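Local coordinates for uncharacterized protein (Legionella pneumophila subsp. pneumophila, PDB 5L1A), which is of unknown function but forms the helical DUF5638 domain of a longer protein that is probably membrane-bound, at residues Y44-A49 / E64-F69; Q37-I42 / A104-V109; P3-A8 / N51-E56. One frame throughout, in Å; residues are numbered along the deposited sequence.

Interaction 1. Residues Y44-A49 / E64-F69; sequences YFYNSA and EEYENF. With I3C (5-amino-2,4,6-triiodobenzene-1,3-dicarboxylic acid), chain E; I3C (5-amino-2,4,6-triiodobenzene-1,3-dicarboxylic acid), chain B.
Two antiparallel helices, 33-51 and 56-77, meet through two tyrosine rings laid nearly flat on one another. Tyr46 keeps CG beside its backbone N (chi1 -71°) and reaches straight across, whereas Tyr66, with CG anti to the backbone N, sweeps its ring along the interface to meet it. The result is an offset stack, centroids 4.4 Å apart and planes at 7°. Tyr46 CB also lies over the Tyr66 ring, 3.6 Å from its centroid, as a CH-pi contact. The other face of the Tyr46 ring carries Phe45 CD2 over its centre, so the ring is sandwiched. Tyr46 OH rests against Phe69 CB at 3.4 Å, and the two rings sit obliquely, completing an aromatic cluster in the core of this all-helical domain. At the edge of the Tyr46 ring stands Glu65, its extended chain crossing Tyr46 at about a right angle and its CD 3.7 Å from Tyr46 CE1. Glu65 OE1 accepts a hydrogen bond from N13 of the chain E triiodo ligand, 3.1 Å long and bent to 135°, while Glu65 CG lies 3.3 Å from O11 of the chain B ligand. Tyr66 OH is hydrogen-bonded to Asp19 of helix 8-25.

Interaction 2. Residues Q37-I42 / A104-V109; sequences QQLNQI and ANFFKV
Phe106 carries the tight half of this helix-helix contact, its CG anti to the backbone N (chi1 -167°) so that the ring swings from helix 97-110 over to helix 33-51. Ile42 meets one face of it with CG1, 4.0 Å from Phe106 CG, the two side chains crossing obliquely. Leu39 instead runs alongside the ring, pointing the same way, and places CD1 3.9 Å from Phe106 CZ; its CA is equally close to Phe106 CE1, so the CE1 side of the ring lies against the helix backbone itself. The two segments cross at 134°, well off antiparallel, and this apolar layer belongs to the core of the all-helical domain, which Leu22 of helix 8-25 and Val73 of helix 56-77 extend. The more open side belongs to Gln38, Asn105 and Val109, all partly exposed. Gln38 crosses Asn105 at about a right angle, bringing NE2 to 2.9 Å from Asn105 OD1, yet the angle is too poor for a hydrogen bond and the amide planes are turned 76° apart. Gln38 OE1 faces a methyl, Val109 CG2, at 3.5 Å. The chemistry implies an association resting on the apolar contacts of Phe106, while the amides of Gln38 and Asn105 contribute no directional bond between the segments.

Interaction 3. Residues P3-A8 / N51-E56; sequences PSYNNA and NKTENE
Tyr5 lays one face of its ring over the backbone of Asn55 and Glu56, with Asn55 C 3.6 Å above the ring plane and over its centre. Glu56 N lies over the same face nearer the rim, and Tyr5 CD2 comes to 3.4 Å from Glu54 C, so the ring lies mainly on the peptide chain. Tyr5 CG occupies the crowded position between the backbone N and the carbonyl carbon (chi1 51°), which carries the ring over to residues 51-56 and sets the hydroxyl beside Thr53. There Tyr5 OH donates a hydrogen bond to Thr53 OG1, 2.8 Å long; the same threonine hydroxyl is hydrogen-bonded to Phe50 O, which can only accept, so Thr53 OG1 receives one bond and gives the other. Pro3 packs beside this site, its CG 3.8 Å from Asn51 CA and its CB at the same distance from Thr53 O. The extended side chain of Glu56 ends near Asn7, but Asn7 ND2 remains 3.7 Å from Glu56 OE1, without a hydrogen bond. A type II beta turn from Tyr5 to Ala8 leads into helix 8-25, while Asn55 is the N-cap of helix 56-77, its side chain capping a backbone N in the first turn and its ND2 hydrogen-bonded to Asp58. This surface contact joins the lead-in of helix 8-25 to the connection between helices 33-51 and 56-77, with Phe50 touching Pro3 and Tyr5.

How the interactions relate
From the N terminus, residues 3-8 come first and wait until 51-56 to close the loop of interaction 3, which encloses helices 8-25 and 33-51. Within that span, residues 37-42 begin interaction 2, a longer loop that closes only at 104-109; interactions 2 and 3 therefore cross. Interaction 1, between 44-49 and 64-69, is a short hairpin of helices wholly within the span of interaction 2, and it crosses interaction 3 as well. Phe69 links interactions 1 and 2 by packing on Ile42, Phe106 and Phe107. Helices 33-51, 56-77 and 97-110 share one core, to which helix 8-25 also contributes, while interaction 3, across the chain's centre from interaction 2, ties the N-terminal lead-in to the 33-51/56-77 connection at the surface.

Interaction 1. Residues Y44-A49 / E64-F69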
# COMPACT_ATOMS: atom_id res chain seq x y z
N TYR A 44 5.64 -5.42 1.29
CA TYR A 44 5.43 -6.66 2.02
C TYR A 44 4.12 -6.63 2.81
O TYR A 44 3.43 -7.65 2.90
CB TYR A 44 6.61 -6.92 2.95
CG TYR A 44 6.45 -8.11 3.87
CD1 TYR A 44 6.73 -9.40 3.43
CD2 TYR A 44 6.03 -7.93 5.18
CE1 TYR A 44 6.58 -10.48 4.27
CE2 TYR A 44 5.88 -9.01 6.03
CZ TYR A 44 6.16 -10.28 5.57
OH TYR A 44 6.01 -11.35 6.42
N PHE A 45 3.76 -5.47 3.37
CA PHE A 45 2.54 -5.36 4.17
C PHE A 45 1.30 -5.66 3.34
O PHE A 45 0.42 -6.42 3.77
CB PHE A 45 2.45 -3.97 4.80
CG PHE A 45 1.13 -3.68 5.45
CD1 PHE A 45 0.85 -4.14 6.72
CD2 PHE A 45 0.16 -2.95 4.78
CE1 PHE A 45 -0.37 -3.88 7.32
CE2 PHE A 45 -1.07 -2.68 5.38
CZ PHE A 45 -1.32 -3.15 6.65
N TYR A 46 1.19 -5.07 2.15
CA TYR A 46 -0.03 -5.24 1.37
C TYR A 46 -0.06 -6.59 0.66
O TYR A 46 -1.11 -7.23 0.60
CB TYR A 46 -0.18 -4.10 0.37
CG TYR A 46 -0.52 -2.78 1.03
CD1 TYR A 46 -1.80 -2.54 1.51
CD2 TYR A 46 0.43 -1.79 1.17
CE1 TYR A 46 -2.12 -1.34 2.11
CE2 TYR A 46 0.12 -0.58 1.77
CZ TYR A 46 -1.15 -0.36 2.24
OH TYR A 46 -1.46 0.84 2.84
N ASN A 47 1.08 -7.02 0.11
CA ASN A 47 1.13 -8.32 -0.54
C ASN A 47 0.86 -9.45 0.45
O ASN A 47 0.10 -10.38 0.15
CB ASN A 47 2.48 -8.51 -1.23
CG ASN A 47 2.51 -7.86 -2.61
OD1 ASN A 47 2.13 -8.47 -3.60
ND2 ASN A 47 2.98 -6.61 -2.67
N SER A 48 1.47 -9.40 1.64
CA SER A 48 1.22 -10.44 2.64
C SER A 48 -0.23 -10.42 3.11
O SER A 48 -0.80 -11.47 3.40
CB SER A 48 2.15 -10.28 3.84
OG SER A 48 3.51 -10.38 3.46
N ALA A 49 -0.83 -9.23 3.20
CA ALA A 49 -2.22 -9.15 3.65
C ALA A 49 -3.16 -9.76 2.62
O ALA A 49 -4.17 -10.38 2.99
CB ALA A 49 -2.61 -7.70 3.94
N GLU A 64 -8.13 -2.88 -2.90
CA GLU A 64 -8.61 -1.51 -2.88
C GLU A 64 -7.83 -0.66 -1.89
O GLU A 64 -7.55 0.52 -2.15
CB GLU A 64 -10.11 -1.48 -2.56
CG GLU A 64 -10.98 -2.01 -3.67
CD GLU A 64 -12.43 -2.17 -3.25
OE1 GLU A 64 -12.73 -2.03 -2.05
OE2 GLU A 64 -13.28 -2.45 -4.13
N GLU A 65 -7.47 -1.23 -0.74
CA GLU A 65 -6.73 -0.47 0.26
C GLU A 65 -5.34 -0.11 -0.24
O GLU A 65 -4.85 1.00 -0.01
CB GLU A 65 -6.65 -1.26 1.57
CG GLU A 65 -5.97 -0.51 2.70
CD GLU A 65 -5.44 -1.44 3.78
OE1 GLU A 65 -5.31 -2.65 3.49
OE2 GLU A 65 -5.15 -0.97 4.90
N TYR A 66 -4.69 -1.05 -0.94
CA TYR A 66 -3.39 -0.77 -1.54
C TYR A 66 -3.51 0.31 -2.62
O TYR A 66 -2.63 1.17 -2.76
CB TYR A 66 -2.82 -2.06 -2.13
CG TYR A 66 -1.33 -2.07 -2.37
CD1 TYR A 66 -0.52 -1.00 -2.00
CD2 TYR A 66 -0.73 -3.17 -2.98
CE1 TYR A 66 0.85 -1.03 -2.23
CE2 TYR A 66 0.63 -3.20 -3.21
CZ TYR A 66 1.41 -2.13 -2.84
OH TYR A 66 2.77 -2.18 -3.08
N GLU A 67 -4.60 0.28 -3.39
CA GLU A 67 -4.78 1.26 -4.46
C GLU A 67 -4.99 2.66 -3.90
O GLU A 67 -4.44 3.64 -4.43
CB GLU A 67 -5.95 0.85 -5.35
CG GLU A 67 -5.64 -0.34 -6.22
CD GLU A 67 -6.89 -1.03 -6.72
OE1 GLU A 67 -7.98 -0.77 -6.17
OE2 GLU A 67 -6.77 -1.83 -7.66
N ASN A 68 -5.79 2.79 -2.84
CA ASN A 68 -5.97 4.09 -2.20
C ASN A 68 -4.66 4.59 -1.62
O ASN A 68 -4.37 5.79 -1.67
CB ASN A 68 -7.04 4.01 -1.11
CG ASN A 68 -8.43 3.74 -1.67
OD1 ASN A 68 -8.77 4.21 -2.76
ND2 ASN A 68 -9.23 3.00 -0.92
N PHE A 69 -3.85 3.69 -1.05
CA PHE A 69 -2.54 4.08 -0.54
C PHE A 69 -1.66 4.63 -1.66
O PHE A 69 -0.95 5.62 -1.47
CB PHE A 69 -1.87 2.90 0.15
CG PHE A 69 -0.41 3.12 0.45
CD1 PHE A 69 -0.01 3.82 1.58
CD2 PHE A 69 0.57 2.61 -0.39
CE1 PHE A 69 1.33 4.02 1.86
CE2 PHE A 69 1.92 2.81 -0.12
CZ PHE A 69 2.30 3.51 1.01
I3 I3C E . -7.92 -4.10 4.55
I2 I3C E . -3.01 -6.73 7.44
I1 I3C E . -8.45 -6.28 10.26
O8 I3C E . -10.18 -5.69 7.11
O9 I3C E . -9.59 -3.69 7.78
C10 I3C E . -5.22 -7.02 9.77
N13 I3C E . -4.82 -5.23 5.08
C1 I3C E . -7.86 -5.28 7.40
C6 I3C E . -7.03 -5.03 6.19
C5 I3C E . -5.59 -5.45 6.18
C4 I3C E . -5.01 -6.11 7.38
C3 I3C E . -5.84 -6.36 8.57
C2 I3C E . -7.26 -5.94 8.58
C7 I3C E . -9.30 -4.86 7.43
O11 I3C E . -4.61 -6.31 10.59
O12 I3C E . -5.33 -8.26 9.91
I3 I3C B . -14.95 2.06 3.67
I2 I3C B . -9.80 5.33 2.93
I1 I3C B . -9.45 -0.61 4.42
O8 I3C B . -13.03 -1.10 3.37
O9 I3C B . -13.00 -0.58 5.50
C10 I3C B . -8.43 2.42 3.68
N13 I3C B . -12.95 4.57 3.07
C1 I3C B . -12.08 0.98 3.98
C6 I3C B . -12.88 2.18 3.67
C5 I3C B . -12.22 3.47 3.36
C4 I3C B . -10.74 3.53 3.36
C3 I3C B . -9.93 2.34 3.68
C2 I3C B . -10.60 1.06 3.98
C7 I3C B . -12.75 -0.32 4.31
O11 I3C B . -7.82 2.28 2.60
O12 I3C B . -7.84 2.61 4.77

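Interaction 2. Residues Q37-I42 / A104-V109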
# COMPACT_ATOMS: atom_id res chain seq x y z
N GLN A 37 14.30 0.06 2.49
CA GLN A 37 13.77 -0.88 3.48
C GLN A 37 12.35 -0.51 3.87
O GLN A 37 11.51 -1.40 4.09
CB GLN A 37 14.68 -0.92 4.72
CG GLN A 37 16.06 -1.47 4.45
CD GLN A 37 16.04 -2.93 4.02
OE1 GLN A 37 15.26 -3.73 4.53
NE2 GLN A 37 16.90 -3.27 3.07
N GLN A 38 12.05 0.79 3.96
CA GLN A 38 10.69 1.21 4.25
C GLN A 38 9.77 0.94 3.06
O GLN A 38 8.62 0.53 3.24
CB GLN A 38 10.67 2.69 4.63
CG GLN A 38 11.48 3.00 5.88
CD GLN A 38 11.63 4.49 6.13
OE1 GLN A 38 11.62 5.29 5.19
NE2 GLN A 38 11.78 4.86 7.39
N LEU A 39 10.28 1.15 1.84
CA LEU A 39 9.51 0.83 0.65
C LEU A 39 9.19 -0.66 0.58
O LEU A 39 8.05 -1.05 0.30
CB LEU A 39 10.27 1.28 -0.60
CG LEU A 39 9.64 0.92 -1.94
CD1 LEU A 39 8.28 1.59 -2.09
CD2 LEU A 39 10.56 1.30 -3.09
N ASN A 40 10.19 -1.50 0.83
CA ASN A 40 9.97 -2.95 0.83
C ASN A 40 9.04 -3.37 1.95
O ASN A 40 8.29 -4.34 1.80
CB ASN A 40 11.29 -3.70 0.93
CG ASN A 40 12.05 -3.73 -0.37
OD1 ASN A 40 11.82 -4.60 -1.21
ND2 ASN A 40 12.96 -2.78 -0.55
N GLN A 41 9.09 -2.68 3.09
CA GLN A 41 8.17 -2.99 4.19
C GLN A 41 6.73 -2.72 3.79
O GLN A 41 5.83 -3.51 4.09
CB GLN A 41 8.57 -2.18 5.42
CG GLN A 41 7.78 -2.47 6.69
CD GLN A 41 8.30 -1.69 7.88
OE1 GLN A 41 8.55 -0.48 7.79
NE2 GLN A 41 8.49 -2.37 9.00
N ILE A 42 6.49 -1.61 3.09
CA ILE A 42 5.15 -1.27 2.63
C ILE A 42 4.63 -2.33 1.67
O ILE A 42 3.50 -2.81 1.80
CB ILE A 42 5.13 0.12 1.98
CG1 ILE A 42 5.15 1.21 3.06
CG2 ILE A 42 3.93 0.28 1.08
CD1 ILE A 42 3.94 1.17 3.98
N ALA A 104 2.20 6.07 8.17
CA ALA A 104 2.42 7.48 8.46
C ALA A 104 3.87 7.87 8.21
O ALA A 104 4.14 8.95 7.67
CB ALA A 104 2.03 7.79 9.91
N ASN A 105 4.82 7.02 8.60
CA ASN A 105 6.22 7.31 8.34
C ASN A 105 6.51 7.38 6.85
O ASN A 105 7.28 8.23 6.40
CB ASN A 105 7.11 6.25 9.01
CG ASN A 105 8.58 6.41 8.66
OD1 ASN A 105 9.06 5.84 7.68
ND2 ASN A 105 9.30 7.20 9.45
N PHE A 106 5.89 6.49 6.06
CA PHE A 106 6.15 6.51 4.62
C PHE A 106 5.60 7.77 3.97
O PHE A 106 6.20 8.29 3.02
CB PHE A 106 5.58 5.26 3.95
CG PHE A 106 6.07 5.05 2.54
CD1 PHE A 106 7.31 4.49 2.29
CD2 PHE A 106 5.28 5.42 1.46
CE1 PHE A 106 7.76 4.30 1.00
CE2 PHE A 106 5.72 5.24 0.16
CZ PHE A 106 6.97 4.67 -0.08
N PHE A 107 4.47 8.29 4.46
CA PHE A 107 3.94 9.54 3.93
C PHE A 107 4.88 10.71 4.21
O PHE A 107 5.16 11.52 3.32
CB PHE A 107 2.56 9.83 4.50
CG PHE A 107 1.48 8.98 3.92
CD1 PHE A 107 1.57 8.55 2.61
CD2 PHE A 107 0.39 8.61 4.67
CE1 PHE A 107 0.58 7.76 2.05
CE2 PHE A 107 -0.61 7.82 4.12
CZ PHE A 107 -0.51 7.40 2.81
N LYS A 108 5.39 10.80 5.44
CA LYS A 108 6.31 11.87 5.78
C LYS A 108 7.62 11.77 5.01
O LYS A 108 8.28 12.79 4.78
CB LYS A 108 6.58 11.87 7.28
CG LYS A 108 5.31 11.91 8.12
CD LYS A 108 5.58 12.32 9.56
CE LYS A 108 5.77 13.82 9.67
NZ LYS A 108 4.51 14.56 9.37
N VAL A 109 8.02 10.56 4.60
CA VAL A 109 9.22 10.41 3.79
C VAL A 109 9.02 11.02 2.41
O VAL A 109 9.90 11.72 1.89
CB VAL A 109 9.60 8.92 3.68
CG1 VAL A 109 10.56 8.71 2.55
CG2 VAL A 109 10.20 8.43 4.99

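Interaction 3. Residues P3-A8 / N51-E56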
# COMPACT_ATOMS: atom_id res chain seq x y z
N PRO A 3 -3.50 -17.02 -2.92
CA PRO A 3 -4.78 -17.60 -2.49
C PRO A 3 -5.40 -18.41 -3.62
O PRO A 3 -5.19 -18.13 -4.80
CB PRO A 3 -5.64 -16.38 -2.13
CG PRO A 3 -4.66 -15.32 -1.83
CD PRO A 3 -3.52 -15.55 -2.77
N SER A 4 -6.17 -19.43 -3.24
CA SER A 4 -6.67 -20.41 -4.19
C SER A 4 -8.14 -20.24 -4.54
O SER A 4 -8.69 -21.06 -5.28
CB SER A 4 -6.43 -21.83 -3.66
OG SER A 4 -7.10 -22.02 -2.43
N TYR A 5 -8.81 -19.20 -4.03
CA TYR A 5 -10.20 -19.02 -4.40
C TYR A 5 -10.30 -18.46 -5.82
O TYR A 5 -9.36 -17.89 -6.36
CB TYR A 5 -10.93 -18.11 -3.41
CG TYR A 5 -10.26 -16.79 -3.11
CD1 TYR A 5 -10.37 -15.72 -3.99
CD2 TYR A 5 -9.53 -16.60 -1.94
CE1 TYR A 5 -9.76 -14.51 -3.72
CE2 TYR A 5 -8.93 -15.39 -1.66
CZ TYR A 5 -9.05 -14.35 -2.56
OH TYR A 5 -8.44 -13.15 -2.28
N ASN A 6 -11.48 -18.66 -6.42
CA ASN A 6 -11.70 -18.23 -7.80
C ASN A 6 -11.42 -16.75 -7.97
O ASN A 6 -11.75 -15.93 -7.10
CB ASN A 6 -13.14 -18.54 -8.22
CG ASN A 6 -13.33 -19.97 -8.68
OD1 ASN A 6 -12.52 -20.84 -8.37
ND2 ASN A 6 -14.40 -20.21 -9.43
N ASN A 7 -10.80 -16.40 -9.09
CA ASN A 7 -10.56 -15.03 -9.54
C ASN A 7 -9.53 -14.29 -8.70
O ASN A 7 -9.37 -13.08 -8.87
CB ASN A 7 -11.86 -14.23 -9.60
CG ASN A 7 -12.92 -14.92 -10.43
OD1 ASN A 7 -12.62 -15.45 -11.50
ND2 ASN A 7 -14.15 -14.92 -9.95
N ALA A 8 -8.82 -14.98 -7.81
CA ALA A 8 -7.72 -14.34 -7.10
C ALA A 8 -6.64 -13.86 -8.06
O ALA A 8 -5.99 -12.84 -7.81
CB ALA A 8 -7.13 -15.30 -6.07
N ASN A 51 -2.32 -12.23 0.45
CA ASN A 51 -2.09 -13.66 0.43
C ASN A 51 -2.73 -14.38 1.61
O ASN A 51 -2.91 -15.60 1.55
CB ASN A 51 -0.58 -13.96 0.43
CG ASN A 51 0.11 -13.41 -0.80
OD1 ASN A 51 -0.50 -13.25 -1.86
ND2 ASN A 51 1.40 -13.13 -0.66
N LYS A 52 -3.06 -13.66 2.68
CA LYS A 52 -3.75 -14.27 3.81
C LYS A 52 -5.26 -14.28 3.65
O LYS A 52 -5.94 -14.95 4.43
CB LYS A 52 -3.38 -13.54 5.11
CG LYS A 52 -1.94 -13.74 5.55
CD LYS A 52 -1.60 -12.91 6.78
CE LYS A 52 -1.76 -11.42 6.51
NZ LYS A 52 -1.29 -10.57 7.64
N THR A 53 -5.80 -13.55 2.67
CA THR A 53 -7.23 -13.56 2.44
C THR A 53 -7.68 -14.95 2.00
O THR A 53 -6.93 -15.70 1.37
CB THR A 53 -7.63 -12.52 1.40
OG1 THR A 53 -7.04 -12.85 0.13
CG2 THR A 53 -7.15 -11.14 1.82
N GLU A 54 -8.92 -15.29 2.35
CA GLU A 54 -9.46 -16.61 2.06
C GLU A 54 -10.74 -16.58 1.24
O GLU A 54 -11.23 -17.64 0.85
CB GLU A 54 -9.71 -17.37 3.37
CG GLU A 54 -8.52 -17.34 4.31
CD GLU A 54 -8.67 -18.29 5.47
OE1 GLU A 54 -8.97 -19.48 5.23
OE2 GLU A 54 -8.50 -17.84 6.63
N ASN A 55 -11.28 -15.40 0.96
CA ASN A 55 -12.44 -15.23 0.10
C ASN A 55 -12.23 -13.97 -0.73
O ASN A 55 -11.40 -13.12 -0.40
CB ASN A 55 -13.73 -15.13 0.91
CG ASN A 55 -13.78 -13.89 1.77
OD1 ASN A 55 -14.18 -12.82 1.32
ND2 ASN A 55 -13.34 -14.03 3.02
N GLU A 56 -13.00 -13.85 -1.81
CA GLU A 56 -12.78 -12.78 -2.77
C GLU A 56 -13.11 -11.40 -2.20
O GLU A 56 -12.50 -10.40 -2.60
CB GLU A 56 -13.58 -13.03 -4.05
CG GLU A 56 -13.22 -12.10 -5.20
CD GLU A 56 -14.00 -12.39 -6.47
OE1 GLU A 56 -14.65 -13.45 -6.54
OE2 GLU A 56 -13.95 -11.54 -7.39